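Local coordinates for oligopeptide-binding protein oppA (Lactococcus lactis, PDB 3DRF) that binds oligopeptides in a voluminous cavity that closes like a Venus flytrap and serves their uptake through the OppABCDF ABC transporter, at residues D134-D138 against S486-Y491; S317-Q321 against N492-D498; L360-F365 against L475-Q481. Numbering follows the deposited sequence.

Interaction 1 (D134-D138 against S486-Y491); sequences DRWTD and SAAAPY
Two loops without regular helix or strand meet here beside the peptide cavity of a Venus-flytrap receptor. In 486-491 a type I beta turn runs from Ser486 to Ala489, closed by Ala489 N to Ser486 O at 3.0 Å. The CA atoms lie closest at Asp134-Pro490 (5.9 Å) and Thr137-Ala489 (4.4 Å), so the segments run antiparallel. Asp134 presents its carbonyl: O lies 3.7 Å from Pro490 CD and 3.5 Å from Tyr491 CE1, while its carboxylate bonds to Asn55. Arg135, extended beyond chi1 m with chi2 and chi3 t, lays one guanidinium face over the tyrosine hydroxyl (CZ to Tyr491 OH 3.0 Å). That hydroxyl bonds to Asn55; the long arginine reaches the backbone of the bound peptide. Trp136 (chi1 t) sets its CD1 3.8 Å from Ala488 CB, a methyl small enough to fit beside the indole, and its O accepts a CA-H...O contact from Ala489 CA at 3.3 Å. A water bridging the two loops donates to Asp134 O and Trp136 O (2.8 Å each) and accepts from Tyr491 N (3.2 Å). Thr137, backbone extended, sends its hydroxyl to Asp483. Asp138 (chi1 m) takes Ala488 N on OD2 at 2.9 Å, its short carboxylate reaching the amide of the turn, and gives its own N to Ser486 OG at 3.1 Å; the same OG bonds to Gln482 O. The contact thus joins the loop following helix 116-127, on which Arg135 and Trp136 also rest, to the loop between helices 482-485 and 499-508.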
# COMPACT_ATOMS: atom_id res chain seq x y z
N ASP A 134 10.07 -6.90 -2.48
CA ASP A 134 9.75 -6.81 -1.04
C ASP A 134 8.31 -7.34 -0.77
O ASP A 134 7.84 -7.18 0.32
CB ASP A 134 9.85 -5.33 -0.63
CG ASP A 134 11.23 -4.74 -0.96
OD1 ASP A 134 12.18 -5.30 -0.54
OD2 ASP A 134 11.27 -3.78 -1.69
N ARG A 135 7.70 -8.00 -1.77
CA ARG A 135 6.29 -8.40 -1.71
C ARG A 135 6.00 -9.90 -1.40
O ARG A 135 4.90 -10.35 -1.51
CB ARG A 135 5.54 -7.94 -2.97
CG ARG A 135 5.42 -6.42 -3.11
CD ARG A 135 4.52 -6.10 -4.33
NE ARG A 135 4.22 -4.66 -4.42
CZ ARG A 135 3.27 -4.06 -3.75
NH1 ARG A 135 3.05 -2.78 -3.91
NH2 ARG A 135 2.53 -4.74 -2.92
N TRP A 136 7.01 -10.62 -0.92
CA TRP A 136 6.74 -11.97 -0.40
C TRP A 136 5.80 -11.84 0.84
O TRP A 136 5.84 -10.88 1.58
CB TRP A 136 8.08 -12.73 -0.06
CG TRP A 136 7.78 -14.19 0.35
CD1 TRP A 136 7.83 -14.66 1.60
CD2 TRP A 136 7.26 -15.27 -0.48
NE1 TRP A 136 7.44 -16.00 1.62
CE2 TRP A 136 7.05 -16.37 0.36
CE3 TRP A 136 6.95 -15.39 -1.85
CZ2 TRP A 136 6.57 -17.60 -0.12
CZ3 TRP A 136 6.48 -16.59 -2.31
CH2 TRP A 136 6.31 -17.67 -1.47
N THR A 137 4.96 -12.85 1.02
CA THR A 137 3.92 -12.82 2.04
C THR A 137 3.44 -14.26 2.23
O THR A 137 3.56 -15.05 1.37
CB THR A 137 2.76 -11.90 1.59
OG1 THR A 137 1.65 -12.19 2.46
CG2 THR A 137 2.35 -12.11 0.06
N ASP A 138 2.90 -14.57 3.40
CA ASP A 138 2.36 -15.92 3.59
C ASP A 138 1.13 -16.22 2.72
O ASP A 138 0.76 -17.37 2.56
CB ASP A 138 2.04 -16.16 5.07
CG ASP A 138 3.30 -16.39 5.88
OD1 ASP A 138 3.98 -17.38 5.57
OD2 ASP A 138 3.59 -15.59 6.80
N SER A 486 1.78 -10.52 7.95
CA SER A 486 2.14 -11.96 8.08
C SER A 486 3.65 -12.12 8.35
O SER A 486 4.47 -11.34 7.94
CB SER A 486 1.67 -12.80 6.86
OG SER A 486 2.38 -12.47 5.65
N ALA A 487 3.94 -13.20 9.05
CA ALA A 487 5.28 -13.47 9.53
C ALA A 487 6.34 -13.45 8.41
O ALA A 487 7.42 -13.05 8.66
CB ALA A 487 5.30 -14.81 10.26
N ALA A 488 5.97 -13.91 7.22
CA ALA A 488 6.93 -13.95 6.10
C ALA A 488 7.08 -12.65 5.30
O ALA A 488 7.91 -12.58 4.46
CB ALA A 488 6.51 -15.05 5.12
N ALA A 489 6.29 -11.62 5.61
CA ALA A 489 6.26 -10.40 4.81
C ALA A 489 7.25 -9.32 5.29
O ALA A 489 7.09 -8.85 6.36
CB ALA A 489 4.82 -9.79 4.89
N PRO A 490 8.13 -8.84 4.42
CA PRO A 490 8.97 -7.66 4.75
C PRO A 490 8.13 -6.38 4.97
O PRO A 490 8.57 -5.47 5.56
CB PRO A 490 9.82 -7.48 3.48
CG PRO A 490 9.94 -8.83 2.89
CD PRO A 490 8.53 -9.46 3.14
N TYR A 491 6.87 -6.38 4.53
CA TYR A 491 6.00 -5.21 4.78
C TYR A 491 5.58 -5.04 6.28
O TYR A 491 5.10 -4.04 6.62
CB TYR A 491 4.74 -5.30 3.92
CG TYR A 491 4.89 -4.77 2.48
CD1 TYR A 491 6.12 -4.57 1.88
CD2 TYR A 491 3.76 -4.54 1.72
CE1 TYR A 491 6.21 -4.10 0.58
CE2 TYR A 491 3.86 -4.08 0.42
CZ TYR A 491 5.07 -3.87 -0.15
OH TYR A 491 5.12 -3.39 -1.48
O HOH W 1 5.77 -8.08 1.99

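Interaction 2 (S317-Q321 against N492-D498); sequences SINVQ and NFGHFND
Residues 318-320 form a short strand, paired with 311-313, and Ser317 and Ile318 both face Asp313 in a G1 beta bulge. Opposite lies an irregular segment: Asn492 to His495 make a type I beta turn (His495 N to Asn492 O 3.1 Å), His495 takes left-handed phi/psi of 64/43, and Phe496 and Asn497 are extended as far as Asp498, the N-cap of helix 499-508. This segment crosses the strand obliquely, with CA atoms 4.9 Å apart at both Asn319-His495 and Gln321-Phe496. The cross-links depend on side chains. Asn319 (chi1 m) points toward the turn, and its OD1 accepts from His495 ND1 at 2.9 Å, in the plane of the imidazole; its ND2 turns to Ala487 O and Ala489 O. Asn497 (chi1 t) donates ND2 to Asn319 O at 2.9 Å, while its N gives a bond of 2.8 Å to OE1 of Gln321, whose extended chain (chi1 and chi2 t) spans the gap. Asn492 OD1 adds weak bonds to the N atoms of His495 and Phe496, and its ND2 bonds Phe485 O. On the far side, Phe493 packs against an apolar side chain of the bound peptide. Amide side chains suit this place, donating and accepting at once: all three bonds across the contact involve a side chain, two ending on backbone atoms (Asn319 O, Asn497 N), and ND1 of His495 must carry a proton to bond Asn319 OD1.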
# COMPACT_ATOMS: atom_id res chain seq x y z
N SER A 317 12.91 -16.15 5.28
CA SER A 317 11.72 -15.31 5.01
C SER A 317 10.78 -15.23 6.19
O SER A 317 9.67 -15.61 6.14
CB SER A 317 10.97 -15.82 3.76
OG SER A 317 11.80 -15.70 2.65
N ILE A 318 11.31 -14.69 7.26
CA ILE A 318 10.58 -14.60 8.55
C ILE A 318 11.00 -13.37 9.39
O ILE A 318 12.16 -13.08 9.56
CB ILE A 318 10.75 -15.96 9.35
CG1 ILE A 318 9.91 -16.04 10.66
CG2 ILE A 318 12.24 -16.21 9.73
CD1 ILE A 318 10.16 -17.35 11.51
N ASN A 319 9.98 -12.72 9.93
CA ASN A 319 10.17 -11.68 10.95
C ASN A 319 10.53 -12.34 12.27
O ASN A 319 9.99 -13.32 12.66
CB ASN A 319 8.87 -10.84 11.05
CG ASN A 319 8.75 -9.89 9.88
OD1 ASN A 319 9.46 -8.97 9.80
ND2 ASN A 319 7.83 -10.15 9.01
N VAL A 320 11.54 -11.75 12.88
CA VAL A 320 12.07 -12.21 14.15
C VAL A 320 11.98 -11.06 15.18
O VAL A 320 12.64 -10.07 15.06
CB VAL A 320 13.54 -12.66 14.01
CG1 VAL A 320 14.02 -13.28 15.34
CG2 VAL A 320 13.71 -13.75 12.90
N GLN A 321 11.15 -11.25 16.19
CA GLN A 321 10.84 -10.17 17.15
C GLN A 321 11.84 -10.19 18.34
O GLN A 321 11.49 -10.49 19.42
CB GLN A 321 9.37 -10.38 17.63
CG GLN A 321 8.83 -9.16 18.44
CD GLN A 321 7.36 -9.35 18.80
OE1 GLN A 321 6.62 -9.98 18.14
NE2 GLN A 321 6.99 -8.79 19.93
N ASN A 492 5.86 -6.06 7.10
CA ASN A 492 5.76 -5.94 8.55
C ASN A 492 7.02 -5.19 9.03
O ASN A 492 7.99 -5.75 9.39
CB ASN A 492 5.64 -7.34 9.20
CG ASN A 492 5.33 -7.26 10.73
OD1 ASN A 492 5.83 -6.46 11.40
ND2 ASN A 492 4.47 -8.11 11.20
N PHE A 493 6.93 -3.86 8.98
CA PHE A 493 8.13 -2.97 9.11
C PHE A 493 8.78 -2.98 10.47
O PHE A 493 9.93 -2.77 10.57
CB PHE A 493 7.76 -1.49 8.76
CG PHE A 493 7.40 -1.25 7.29
CD1 PHE A 493 7.92 -2.06 6.28
CD2 PHE A 493 6.58 -0.22 6.96
CE1 PHE A 493 7.60 -1.85 4.94
CE2 PHE A 493 6.27 -0.02 5.62
CZ PHE A 493 6.81 -0.80 4.64
N GLY A 494 7.98 -3.20 11.50
CA GLY A 494 8.50 -3.34 12.86
C GLY A 494 8.90 -4.76 13.27
O GLY A 494 9.43 -4.92 14.34
N HIS A 495 8.59 -5.75 12.45
CA HIS A 495 9.06 -7.16 12.56
C HIS A 495 8.55 -7.87 13.84
O HIS A 495 9.26 -8.61 14.44
CB HIS A 495 10.61 -7.25 12.48
CG HIS A 495 11.20 -6.35 11.45
ND1 HIS A 495 10.97 -6.54 10.11
CD2 HIS A 495 11.96 -5.26 11.55
CE1 HIS A 495 11.55 -5.57 9.43
NE2 HIS A 495 12.19 -4.81 10.29
N PHE A 496 7.28 -7.66 14.15
CA PHE A 496 6.65 -8.49 15.18
C PHE A 496 6.33 -9.87 14.56
O PHE A 496 6.18 -10.02 13.38
CB PHE A 496 5.44 -7.81 15.86
CG PHE A 496 4.17 -7.71 14.99
CD1 PHE A 496 3.36 -8.83 14.75
CD2 PHE A 496 3.83 -6.48 14.45
CE1 PHE A 496 2.19 -8.70 13.99
CE2 PHE A 496 2.64 -6.37 13.70
CZ PHE A 496 1.84 -7.48 13.48
N ASN A 497 6.30 -10.83 15.44
CA ASN A 497 5.98 -12.22 15.10
C ASN A 497 5.35 -12.85 16.33
O ASN A 497 6.02 -13.20 17.26
CB ASN A 497 7.25 -13.01 14.68
CG ASN A 497 6.89 -14.41 14.19
OD1 ASN A 497 6.04 -15.02 14.71
ND2 ASN A 497 7.56 -14.85 13.17
N ASP A 498 4.04 -12.93 16.30
CA ASP A 498 3.25 -13.18 17.49
C ASP A 498 2.20 -14.25 17.18
O ASP A 498 1.49 -14.14 16.25
CB ASP A 498 2.59 -11.83 17.92
CG ASP A 498 1.76 -11.97 19.20
OD1 ASP A 498 2.27 -11.64 20.27
OD2 ASP A 498 0.62 -12.38 19.11

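Interaction 3 (L360-F365 against L475-Q481); sequences LIPPIF and LASEPSQ
Two loops leaving strands 354-356 and 468-474 pack together in this periplasmic-binding-protein fold, beside the peptide cavity. Neither is regular: Phe365 N to Pro362 O (3.1 Å) closes a tight bend in 360-365, and 475-481 leads to Gln481, the N-cap position of helix 482-485. Nearest CA atoms are Phe365 and Pro479, 6.6 Å apart. Apolar contacts dominate. Phe365 (chi1 m) fills the concave side of the second loop, offering a flat face to the rigid Pro479 ring, whose CB sits 3.9 Å from the aromatic centroid in a CH-pi contact. Pro362 CG meets Leu475 CD1 at 3.6 Å. The Ile361 CD1 methyl packs on a backbone carbonyl, 3.7 Å from Pro479 O. Among polar links, Ala476 N, facing the cavity, bonds a polar side chain of the bound peptide, and within 475-481 Glu478 OE1 accepts Ser480 N at 3.0 Å. One hydrogen bond spans the two loops: Gln481, long enough to cross the gap and holding Tyr526 with OE1, donates NE2 to Leu360 O at 3.0 Å.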
# COMPACT_ATOMS: atom_id res chain seq x y z
N LEU A 360 -7.41 -0.86 12.61
CA LEU A 360 -6.72 -0.95 11.32
C LEU A 360 -7.60 -1.22 10.09
O LEU A 360 -7.15 -1.15 9.01
CB LEU A 360 -5.60 -2.01 11.40
CG LEU A 360 -4.52 -1.75 12.50
CD1 LEU A 360 -3.61 -2.99 12.68
CD2 LEU A 360 -3.72 -0.49 12.13
N ILE A 361 -8.86 -1.48 10.32
CA ILE A 361 -9.79 -1.79 9.21
C ILE A 361 -10.65 -0.54 8.88
O ILE A 361 -11.44 -0.13 9.68
CB ILE A 361 -10.72 -2.98 9.54
CG1 ILE A 361 -9.91 -4.26 9.92
CG2 ILE A 361 -11.65 -3.23 8.35
CD1 ILE A 361 -9.03 -4.85 8.76
N PRO A 362 -10.51 0.01 7.70
CA PRO A 362 -11.15 1.31 7.44
C PRO A 362 -12.64 1.20 7.05
O PRO A 362 -13.08 0.18 6.69
CB PRO A 362 -10.32 1.90 6.28
CG PRO A 362 -9.85 0.72 5.54
CD PRO A 362 -9.54 -0.33 6.64
N PRO A 363 -13.33 2.32 7.10
CA PRO A 363 -14.80 2.37 6.88
C PRO A 363 -15.27 1.87 5.54
O PRO A 363 -16.33 1.37 5.46
CB PRO A 363 -15.14 3.88 7.01
CG PRO A 363 -14.10 4.44 7.94
CD PRO A 363 -12.81 3.60 7.68
N ILE A 364 -14.46 2.00 4.50
CA ILE A 364 -14.85 1.45 3.19
C ILE A 364 -15.24 -0.04 3.26
O ILE A 364 -16.08 -0.49 2.56
CB ILE A 364 -13.77 1.73 2.11
CG1 ILE A 364 -14.34 1.37 0.72
CG2 ILE A 364 -12.45 1.01 2.44
CD1 ILE A 364 -13.62 1.97 -0.36
N PHE A 365 -14.60 -0.79 4.17
CA PHE A 365 -14.91 -2.20 4.42
C PHE A 365 -15.98 -2.33 5.53
O PHE A 365 -15.76 -2.81 6.56
CB PHE A 365 -13.64 -3.00 4.77
CG PHE A 365 -12.56 -2.90 3.72
CD1 PHE A 365 -12.81 -3.20 2.40
CD2 PHE A 365 -11.28 -2.57 4.08
CE1 PHE A 365 -11.86 -3.11 1.46
CE2 PHE A 365 -10.25 -2.51 3.10
CZ PHE A 365 -10.56 -2.77 1.79
N LEU A 475 -4.48 0.80 0.67
CA LEU A 475 -4.76 -0.60 0.93
C LEU A 475 -5.30 -1.34 -0.31
O LEU A 475 -5.95 -0.79 -1.13
CB LEU A 475 -5.78 -0.74 2.07
CG LEU A 475 -5.32 -0.31 3.46
CD1 LEU A 475 -6.52 -0.21 4.40
CD2 LEU A 475 -4.26 -1.24 4.03
N ALA A 476 -5.01 -2.66 -0.33
CA ALA A 476 -5.61 -3.56 -1.31
C ALA A 476 -7.12 -3.55 -1.09
O ALA A 476 -7.57 -3.33 -0.02
CB ALA A 476 -5.06 -5.01 -1.09
N SER A 477 -7.85 -3.79 -2.16
CA SER A 477 -9.31 -3.68 -2.11
C SER A 477 -10.02 -4.89 -1.54
O SER A 477 -11.15 -5.10 -1.84
CB SER A 477 -9.90 -3.31 -3.48
OG SER A 477 -9.51 -4.23 -4.45
N GLU A 478 -9.34 -5.70 -0.73
CA GLU A 478 -9.98 -6.78 0.05
C GLU A 478 -9.42 -6.62 1.47
O GLU A 478 -8.25 -6.37 1.62
CB GLU A 478 -9.58 -8.12 -0.59
CG GLU A 478 -10.55 -9.29 -0.26
CD GLU A 478 -10.39 -9.84 1.16
OE1 GLU A 478 -9.26 -9.79 1.67
OE2 GLU A 478 -11.38 -10.24 1.67
N PRO A 479 -10.24 -6.78 2.48
CA PRO A 479 -9.80 -6.32 3.83
C PRO A 479 -8.72 -7.13 4.62
O PRO A 479 -8.21 -6.64 5.57
CB PRO A 479 -11.12 -6.28 4.64
CG PRO A 479 -12.05 -7.21 3.90
CD PRO A 479 -11.71 -6.96 2.43
N SER A 480 -8.44 -8.36 4.20
CA SER A 480 -7.38 -9.14 4.85
C SER A 480 -6.04 -8.38 4.84
O SER A 480 -5.66 -7.81 3.86
CB SER A 480 -7.23 -10.50 4.14
OG SER A 480 -6.27 -11.25 4.90
N GLN A 481 -5.39 -8.41 5.98
CA GLN A 481 -4.10 -7.73 6.16
C GLN A 481 -2.91 -8.69 6.29
O GLN A 481 -1.89 -8.33 6.76
CB GLN A 481 -4.14 -6.73 7.33
CG GLN A 481 -5.26 -5.66 7.02
CD GLN A 481 -5.25 -4.52 8.03
OE1 GLN A 481 -4.80 -4.66 9.16
NE2 GLN A 481 -5.77 -3.40 7.61

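In the fold
From the N terminus, the chain first enters interaction 1 at 134-138, then interaction 2 at 317-321 and interaction 3 at 360-365. The return partners follow in close succession: 475-481 closes interaction 3, 486-491 closes interaction 1 and 492-498 closes interaction 2. Interaction 3 therefore nests within both other loops, whereas interactions 1 and 2 cross. Those two touch, with Asn319 N probably hydrogen-bonded to Ala487 O at 2.9 Å, their centres 9 Å apart. Interaction 3 lies apart, its centre about 17 Å from that of interaction 1. The stretch around helix 482-485 thus joins the loop after helix 116-127, hairpin 311-320 and the loop after strand 354-356.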